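Local coordinates for protein ethylbenzene dehydrogenase alpha-subunit (Aromatoleum aromaticum, PDB 2IVF) that is the molybdenum-bearing subunit of a molybdopterin oxidoreductase and holds two pterin guanine dinucleotides, a molybdenum atom and an iron/sulfur cluster, at residues Leu249-Cys254 with Thr440-Gly445; Ala276-Ile281 with Ala291-Val296. All blocks are in the same frame, centred on the assembly; numbering follows the deposited sequence.

Contact 1 of 2, residues Leu249-Cys254 with Thr440-Gly445. With MGD (2-amino-5,6-dimercapto-7-methyl-3,7,8a,9-tetrahydro-8-oxa-1,3,9,10-tetraaza-anthracen-4-one guanosine dinucleotide), chain M.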
loop_
_atom_site.group_PDB
_atom_site.type_symbol
_atom_site.label_atom_id
_atom_site.label_comp_id
_atom_site.label_asym_id
_atom_site.label_seq_id
_atom_site.Cartn_x
_atom_site.Cartn_y
_atom_site.Cartn_z
ATOM N N LEU A 249 -23.731 -7.045 -10.155
ATOM C CA LEU A 249 -23.292 -7.914 -9.061
ATOM C C LEU A 249 -21.813 -8.089 -9.271
ATOM O O LEU A 249 -21.401 -8.359 -10.410
ATOM C CB LEU A 249 -23.926 -9.300 -9.145
ATOM C CG LEU A 249 -23.590 -10.365 -8.102
ATOM C CD1 LEU A 249 -23.924 -9.851 -6.698
ATOM C CD2 LEU A 249 -24.359 -11.706 -8.434
ATOM N N ILE A 250 -21.031 -7.773 -8.238
ATOM C CA ILE A 250 -19.570 -7.752 -8.318
ATOM C C ILE A 250 -18.996 -8.685 -7.253
ATOM O O ILE A 250 -19.311 -8.565 -6.043
ATOM C CB ILE A 250 -18.996 -6.342 -8.088
ATOM C CG1 ILE A 250 -19.546 -5.343 -9.121
ATOM C CG2 ILE A 250 -17.443 -6.377 -8.068
ATOM C CD1 ILE A 250 -19.450 -3.854 -8.754
ATOM N N PHE A 251 -18.161 -9.612 -7.687
ATOM C CA PHE A 251 -17.440 -10.524 -6.797
ATOM C C PHE A 251 -15.952 -10.215 -6.732
ATOM O O PHE A 251 -15.229 -10.398 -7.726
ATOM C CB PHE A 251 -17.583 -11.987 -7.281
ATOM C CG PHE A 251 -18.928 -12.556 -7.090
ATOM C CD1 PHE A 251 -19.323 -13.059 -5.856
ATOM C CD2 PHE A 251 -19.803 -12.643 -8.152
ATOM C CE1 PHE A 251 -20.585 -13.586 -5.675
ATOM C CE2 PHE A 251 -21.046 -13.201 -7.984
ATOM C CZ PHE A 251 -21.458 -13.648 -6.740
ATOM N N MET A 252 -15.486 -9.759 -5.564
ATOM C CA MET A 252 -14.060 -9.586 -5.292
ATOM C C MET A 252 -13.622 -10.836 -4.584
ATOM O O MET A 252 -14.111 -11.098 -3.487
ATOM C CB MET A 252 -13.838 -8.376 -4.386
ATOM C CG MET A 252 -14.213 -7.079 -5.066
ATOM S SD MET A 252 -12.906 -6.674 -6.250
ATOM C CE MET A 252 -13.813 -5.844 -7.520
ATOM N N THR A 253 -12.719 -11.616 -5.191
ATOM C CA THR A 253 -12.384 -12.917 -4.632
ATOM C C THR A 253 -10.892 -13.141 -4.769
ATOM O O THR A 253 -10.281 -12.646 -5.715
ATOM C CB THR A 253 -13.160 -14.036 -5.328
ATOM O OG1 THR A 253 -12.811 -15.257 -4.692
ATOM C CG2 THR A 253 -12.904 -14.116 -6.843
ATOM N N CYS A 254 -10.294 -13.833 -3.808
ATOM C CA CYS A 254 -8.853 -14.055 -3.834
ATOM C C CYS A 254 -8.128 -12.750 -4.110
ATOM O O CYS A 254 -7.133 -12.758 -4.774
ATOM C CB CYS A 254 -8.486 -15.106 -4.878
ATOM S SG CYS A 254 -8.953 -16.706 -4.295
ATOM N N THR A 440 -22.801 -9.785 -14.000
ATOM C CA THR A 440 -21.872 -10.109 -12.949
ATOM C C THR A 440 -20.433 -9.991 -13.447
ATOM O O THR A 440 -20.101 -10.487 -14.505
ATOM C CB THR A 440 -22.103 -11.505 -12.423
ATOM O OG1 THR A 440 -23.435 -11.602 -11.855
ATOM C CG2 THR A 440 -20.971 -11.911 -11.414
ATOM N N CYS A 441 -19.642 -9.251 -12.685
ATOM C CA CYS A 441 -18.241 -9.018 -12.964
ATOM C C CYS A 441 -17.550 -9.491 -11.680
ATOM O O CYS A 441 -18.045 -9.272 -10.538
ATOM C CB CYS A 441 -17.967 -7.533 -13.197
ATOM S SG CYS A 441 -16.300 -7.227 -13.863
ATOM N N SER A 442 -16.411 -10.136 -11.865
ATOM C CA SER A 442 -15.571 -10.545 -10.787
ATOM C C SER A 442 -14.190 -9.910 -10.902
ATOM O O SER A 442 -13.719 -9.509 -11.995
ATOM C CB SER A 442 -15.429 -12.094 -10.795
ATOM O OG SER A 442 -16.684 -12.729 -10.758
ATOM N N TYR A 443 -13.526 -9.819 -9.770
ATOM C CA TYR A 443 -12.063 -9.694 -9.796
ATOM C C TYR A 443 -11.501 -10.811 -8.974
ATOM O O TYR A 443 -11.580 -10.796 -7.754
ATOM C CB TYR A 443 -11.562 -8.355 -9.253
ATOM C CG TYR A 443 -10.090 -8.122 -9.589
ATOM C CD1 TYR A 443 -9.063 -8.571 -8.728
ATOM C CD2 TYR A 443 -9.733 -7.543 -10.785
ATOM C CE1 TYR A 443 -7.740 -8.378 -9.068
ATOM C CE2 TYR A 443 -8.417 -7.319 -11.104
ATOM C CZ TYR A 443 -7.430 -7.743 -10.246
ATOM O OH TYR A 443 -6.092 -7.609 -10.609
ATOM N N ILE A 444 -10.942 -11.778 -9.687
ATOM C CA ILE A 444 -10.142 -12.812 -9.122
ATOM C C ILE A 444 -8.715 -12.311 -9.034
ATOM O O ILE A 444 -8.072 -12.047 -10.053
ATOM C CB ILE A 444 -10.097 -14.059 -10.040
ATOM C CG1 ILE A 444 -11.512 -14.496 -10.429
ATOM C CG2 ILE A 444 -9.380 -15.205 -9.304
ATOM C CD1 ILE A 444 -11.535 -15.654 -11.412
ATOM N N GLY A 445 -8.214 -12.221 -7.810
ATOM C CA GLY A 445 -6.873 -11.782 -7.566
ATOM C C GLY A 445 -5.902 -12.918 -7.605
ATOM O O GLY A 445 -6.237 -14.078 -7.833
HETATM P PB MGD M . -3.744 -10.678 -2.911
HETATM O O1B MGD M . -3.148 -9.470 -2.276
HETATM O O2B MGD M . -2.931 -11.917 -2.809
HETATM O O3B MGD M . -4.146 -10.530 -4.428
HETATM O O3A MGD M . -3.204 -8.339 -5.322
HETATM P PA MGD M . -4.530 -9.225 -5.317
HETATM O O1A MGD M . -5.565 -8.385 -4.706
HETATM O O2A MGD M . -4.775 -9.763 -6.642
HETATM O "O5'" MGD M . -5.183 -10.978 -2.258
HETATM C "C5'" MGD M . -5.297 -11.075 -0.831
HETATM C "C4'" MGD M . -6.651 -11.671 -0.455
HETATM O "O4'" MGD M . -6.706 -13.036 -0.845
HETATM C "C3'" MGD M . -6.595 -11.731 1.054
HETATM O "O3'" MGD M . -7.184 -10.531 1.540
HETATM C "C2'" MGD M . -7.441 -12.969 1.375
HETATM O "O2'" MGD M . -8.646 -12.572 2.056
HETATM C "C1'" MGD M . -7.743 -13.570 -0.008
HETATM N N9 MGD M . -7.611 -15.045 0.065
HETATM C C8 MGD M . -6.563 -15.769 0.487
HETATM N N7 MGD M . -6.809 -17.078 0.357
HETATM C C5 MGD M . -8.052 -17.173 -0.181
HETATM C C6 MGD M . -8.908 -18.206 -0.538
HETATM O O6 MGD M . -8.663 -19.411 -0.401
HETATM N N1 MGD M . -10.146 -17.857 -1.086
HETATM C C2 MGD M . -10.596 -16.541 -1.272
HETATM N N2 MGD M . -11.844 -16.301 -1.804
HETATM N N3 MGD M . -9.744 -15.561 -0.943
HETATM C C4 MGD M . -8.528 -15.860 -0.393
HETATM C C10 MGD M . -2.010 -8.831 -5.813
HETATM C C11 MGD M . -1.415 -7.799 -6.739
HETATM O O11 MGD M . -1.257 -6.640 -6.029
HETATM C C12 MGD M . -0.113 -8.231 -7.430
HETATM S S12 MGD M . 0.177 -9.899 -7.906
HETATM C C13 MGD M . 0.855 -7.293 -7.692
HETATM S S13 MGD M . 2.308 -7.778 -8.495
HETATM C C14 MGD M . 0.673 -5.875 -7.272
HETATM N N15 MGD M . 1.445 -5.706 -6.008
HETATM C C16 MGD M . 1.063 -4.760 -5.037
HETATM C C17 MGD M . 1.824 -4.472 -3.933
HETATM O O17 MGD M . 2.908 -5.063 -3.714
HETATM N N18 MGD M . 1.335 -3.508 -3.028
HETATM C C19 MGD M . 0.163 -2.844 -3.215
HETATM N N19 MGD M . -0.212 -1.946 -2.282
HETATM N N20 MGD M . -0.570 -3.180 -4.287
HETATM C C21 MGD M . -0.137 -4.074 -5.190
HETATM N N22 MGD M . -0.915 -4.390 -6.299
HETATM C C23 MGD M . -0.836 -5.654 -6.972
#
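Strands 249-253 and 440-444 pair in parallel, Leu249 beside Thr440 through Thr253 beside Ile444, as neighbours in a four-stranded parallel alpha/beta sheet of the molybdopterin oxidoreductase fold. Both strands run up to the bound MGD at their C-terminal edge, where parallel alpha/beta sheets commonly bind their ligands. Five backbone hydrogen bonds close the seam; among them Tyr443 N reaches Phe251 O at 2.7 Å, and Gly445 N, just past strand 440-444, bonds to Thr253 O. On the face with Leu249, Phe251 and Thr253, CG of Phe251 is anti to the carbonyl carbon and beside the backbone N (chi1 -71°), which starts the ring on the Thr440 side. The ring edge takes methyl CG2 of Thr440 in plane, 3.5 Å from CD2. Leu249 lies side by side with Thr440, its CD2 3.5 Å from Thr440 OG1, a hydroxyl that is hydrogen-bonded to Lys438 O. Met465 of helix 454-467 covers Thr440 and Ser442 on this face. On the other face the bent chain of Met252 brings SD within 3.7 Å of Tyr443 CB, while the Tyr443 ring leads away and meets Trp257 edge-to-face. At the ligand end, Cys254 SG lies 3.4 Å from MGD C2 in the guanine. Thr253 OG1 is 3.2 Å from MGD N2. Gly445 CA comes within 3.1 Å of the phosphate oxygen O2A of MGD.

Contact 2 of 2, residues Ala276-Ile281 with Ala291-Val296. With MGD (2-amino-5,6-dimercapto-7-methyl-3,7,8a,9-tetrahydro-8-oxa-1,3,9,10-tetraaza-anthracen-4-one guanosine dinucleotide), chain M.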
loop_
_atom_site.group_PDB
_atom_site.type_symbol
_atom_site.label_atom_id
_atom_site.label_comp_id
_atom_site.label_asym_id
_atom_site.label_seq_id
_atom_site.Cartn_x
_atom_site.Cartn_y
_atom_site.Cartn_z
ATOM N N ALA A 276 -24.936 -1.591 -7.753
ATOM C CA ALA A 276 -24.234 -2.851 -7.774
ATOM C C ALA A 276 -24.132 -3.497 -6.369
ATOM O O ALA A 276 -23.891 -2.836 -5.347
ATOM C CB ALA A 276 -22.810 -2.711 -8.450
ATOM N N GLU A 277 -24.380 -4.784 -6.316
ATOM C CA GLU A 277 -24.228 -5.535 -5.097
ATOM C C GLU A 277 -22.810 -6.042 -5.020
ATOM O O GLU A 277 -22.334 -6.705 -5.928
ATOM C CB GLU A 277 -25.208 -6.688 -5.115
ATOM C CG GLU A 277 -25.083 -7.690 -4.013
ATOM C CD GLU A 277 -26.464 -8.378 -3.759
ATOM O OE1 GLU A 277 -27.369 -8.289 -4.633
ATOM O OE2 GLU A 277 -26.660 -8.913 -2.654
ATOM N N VAL A 278 -22.118 -5.715 -3.941
ATOM C CA VAL A 278 -20.686 -6.031 -3.843
ATOM C C VAL A 278 -20.478 -7.132 -2.844
ATOM O O VAL A 278 -20.870 -7.032 -1.671
ATOM C CB VAL A 278 -19.859 -4.787 -3.474
ATOM C CG1 VAL A 278 -18.392 -5.163 -3.203
ATOM C CG2 VAL A 278 -20.036 -3.659 -4.592
ATOM N N VAL A 279 -19.826 -8.171 -3.331
ATOM C CA VAL A 279 -19.546 -9.352 -2.582
ATOM C C VAL A 279 -18.030 -9.569 -2.491
ATOM O O VAL A 279 -17.329 -9.541 -3.506
ATOM C CB VAL A 279 -20.153 -10.578 -3.203
ATOM C CG1 VAL A 279 -19.867 -11.791 -2.293
ATOM C CG2 VAL A 279 -21.675 -10.302 -3.491
ATOM N N VAL A 280 -17.536 -9.785 -1.276
ATOM C CA VAL A 280 -16.121 -10.126 -1.070
ATOM C C VAL A 280 -16.106 -11.551 -0.633
ATOM O O VAL A 280 -16.713 -11.878 0.387
ATOM C CB VAL A 280 -15.410 -9.204 -0.033
ATOM C CG1 VAL A 280 -14.048 -9.731 0.361
ATOM C CG2 VAL A 280 -15.283 -7.745 -0.577
ATOM N N ILE A 281 -15.477 -12.401 -1.447
ATOM C CA ILE A 281 -15.271 -13.801 -1.099
ATOM C C ILE A 281 -13.836 -13.883 -0.571
ATOM O O ILE A 281 -12.859 -13.703 -1.320
ATOM C CB ILE A 281 -15.452 -14.753 -2.296
ATOM C CG1 ILE A 281 -16.786 -14.530 -2.972
ATOM C CG2 ILE A 281 -15.299 -16.217 -1.816
ATOM C CD1 ILE A 281 -16.958 -15.342 -4.259
ATOM N N ALA A 291 -16.242 -1.746 1.443
ATOM C CA ALA A 291 -17.037 -1.579 0.235
ATOM C C ALA A 291 -18.046 -2.695 -0.076
ATOM O O ALA A 291 -18.715 -2.634 -1.099
ATOM C CB ALA A 291 -16.115 -1.364 -0.960
ATOM N N ALA A 292 -18.175 -3.685 0.798
ATOM C CA ALA A 292 -18.965 -4.865 0.479
ATOM C C ALA A 292 -20.325 -4.893 1.164
ATOM O O ALA A 292 -20.472 -4.528 2.339
ATOM C CB ALA A 292 -18.182 -6.127 0.825
ATOM N N ASP A 293 -21.318 -5.350 0.415
ATOM C CA ASP A 293 -22.625 -5.713 0.963
ATOM C C ASP A 293 -22.605 -7.060 1.685
ATOM O O ASP A 293 -23.364 -7.292 2.627
ATOM C CB ASP A 293 -23.672 -5.714 -0.142
ATOM C CG ASP A 293 -23.854 -4.359 -0.759
ATOM O OD1 ASP A 293 -24.204 -3.403 -0.020
ATOM O OD2 ASP A 293 -23.617 -4.252 -1.971
ATOM N N LEU A 294 -21.747 -7.955 1.217
ATOM C CA LEU A 294 -21.701 -9.311 1.663
ATOM C C LEU A 294 -20.286 -9.738 1.731
ATOM O O LEU A 294 -19.485 -9.438 0.846
ATOM C CB LEU A 294 -22.398 -10.225 0.637
ATOM C CG LEU A 294 -23.943 -10.172 0.600
ATOM C CD1 LEU A 294 -24.456 -10.967 -0.595
ATOM C CD2 LEU A 294 -24.472 -10.766 1.885
ATOM N N HIS A 295 -19.993 -10.435 2.791
ATOM C CA HIS A 295 -18.803 -11.248 2.910
ATOM C C HIS A 295 -19.176 -12.708 2.818
ATOM O O HIS A 295 -20.016 -13.229 3.609
ATOM C CB HIS A 295 -18.158 -10.962 4.274
ATOM C CG HIS A 295 -16.981 -11.803 4.555
ATOM N ND1 HIS A 295 -16.722 -12.279 5.816
ATOM C CD2 HIS A 295 -16.028 -12.335 3.737
ATOM C CE1 HIS A 295 -15.619 -13.012 5.779
ATOM N NE2 HIS A 295 -15.165 -13.035 4.536
ATOM N N VAL A 296 -18.498 -13.408 1.913
ATOM C CA VAL A 296 -18.665 -14.839 1.779
ATOM C C VAL A 296 -17.425 -15.465 2.431
ATOM O O VAL A 296 -16.337 -15.396 1.871
ATOM C CB VAL A 296 -18.823 -15.242 0.289
ATOM C CG1 VAL A 296 -18.800 -16.773 0.127
ATOM C CG2 VAL A 296 -20.107 -14.597 -0.370
HETATM P PB MGD M . -3.744 -10.678 -2.911
HETATM O O1B MGD M . -3.148 -9.470 -2.276
HETATM O O2B MGD M . -2.931 -11.917 -2.809
HETATM O O3B MGD M . -4.146 -10.530 -4.428
HETATM O O3A MGD M . -3.204 -8.339 -5.322
HETATM P PA MGD M . -4.530 -9.225 -5.317
HETATM O O1A MGD M . -5.565 -8.385 -4.706
HETATM O O2A MGD M . -4.775 -9.763 -6.642
HETATM O "O5'" MGD M . -5.183 -10.978 -2.258
HETATM C "C5'" MGD M . -5.297 -11.075 -0.831
HETATM C "C4'" MGD M . -6.651 -11.671 -0.455
HETATM O "O4'" MGD M . -6.706 -13.036 -0.845
HETATM C "C3'" MGD M . -6.595 -11.731 1.054
HETATM O "O3'" MGD M . -7.184 -10.531 1.540
HETATM C "C2'" MGD M . -7.441 -12.969 1.375
HETATM O "O2'" MGD M . -8.646 -12.572 2.056
HETATM C "C1'" MGD M . -7.743 -13.570 -0.008
HETATM N N9 MGD M . -7.611 -15.045 0.065
HETATM C C8 MGD M . -6.563 -15.769 0.487
HETATM N N7 MGD M . -6.809 -17.078 0.357
HETATM C C5 MGD M . -8.052 -17.173 -0.181
HETATM C C6 MGD M . -8.908 -18.206 -0.538
HETATM O O6 MGD M . -8.663 -19.411 -0.401
HETATM N N1 MGD M . -10.146 -17.857 -1.086
HETATM C C2 MGD M . -10.596 -16.541 -1.272
HETATM N N2 MGD M . -11.844 -16.301 -1.804
HETATM N N3 MGD M . -9.744 -15.561 -0.943
HETATM C C4 MGD M . -8.528 -15.860 -0.393
HETATM C C10 MGD M . -2.010 -8.831 -5.813
HETATM C C11 MGD M . -1.415 -7.799 -6.739
HETATM O O11 MGD M . -1.257 -6.640 -6.029
HETATM C C12 MGD M . -0.113 -8.231 -7.430
HETATM S S12 MGD M . 0.177 -9.899 -7.906
HETATM C C13 MGD M . 0.855 -7.293 -7.692
HETATM S S13 MGD M . 2.308 -7.778 -8.495
HETATM C C14 MGD M . 0.673 -5.875 -7.272
HETATM N N15 MGD M . 1.445 -5.706 -6.008
HETATM C C16 MGD M . 1.063 -4.760 -5.037
HETATM C C17 MGD M . 1.824 -4.472 -3.933
HETATM O O17 MGD M . 2.908 -5.063 -3.714
HETATM N N18 MGD M . 1.335 -3.508 -3.028
HETATM C C19 MGD M . 0.163 -2.844 -3.215
HETATM N N19 MGD M . -0.212 -1.946 -2.282
HETATM N N20 MGD M . -0.570 -3.180 -4.287
HETATM C C21 MGD M . -0.137 -4.074 -5.190
HETATM N N22 MGD M . -0.915 -4.390 -6.299
HETATM C C23 MGD M . -0.836 -5.654 -6.972
#
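Val279 CG1 presses against Val296 CG2 at 3.4 Å, tighter than usual for two methyls, in the apolar centre between strands 277-281 and 294-296, the edge pairing of the four-stranded parallel alpha/beta sheet of the molybdopterin oxidoreductase fold. With its CG1 anti to the backbone N (chi1 -177°), Val279 sends that methyl obliquely across to Val296, while its CG2 lies alongside Leu294. Ile281 CG1 extends the same face against Val296 CB; on the opposite face Val280 CG2 rests on Ala292 CB at 3.6 Å. Val280 N bonds to Leu294 O and Val296 N to Val280 O; the same oxygen lies in the His295 ring plane at the CD2 edge, and the ring's NE2 is hydrogen-bonded to Ala282 O. Val278 O accepts two amides, a short, bent bond from Asp293 N at 2.7 Å and a longer one from Leu294 N at 3.2 Å. Asp293 OD2 accepts Val278 N at 2.9 Å on its anti side, nearly straight (171°), and forms a salt bridge with Arg317 of the beta-subunit; OD1 forms a second, with Arg272. Ile281 O, accepting MGD N2 at 2.8 Å, helps line the MGD pocket. Helix 425-437 packs on Leu294 and Val296, and its Lys434 forms a salt bridge with Glu277 OE2; helix 303-316 covers Ile281 and Val296, helix 265-274 lies against Val278, and strand 249-253 pairs along the other side of strand 277-281.

From the N terminus the chain first lays down strand 249-253, passes through helix 265-274 and returns as strand 277-281, a beta-alpha-beta crossover between the two contacts. Contact 2 then closes a short loop to strand 294-296. A long excursion, including helices 303-316 and 425-437, follows before strand 440-444 completes contact 1 on the far side of 249-253; the short closure thus falls within the long one. Probable hydrogen bonds from Met252 N to Val279 O and Ile281 N to Met252 O join the contacts. Both reach MGD: contact 2 and the Thr253-Cys254 end of contact 1 at the guanine, Gly445 at a phosphate. Only contact 2 also meets the beta-subunit; no other protein chain touches contact 1.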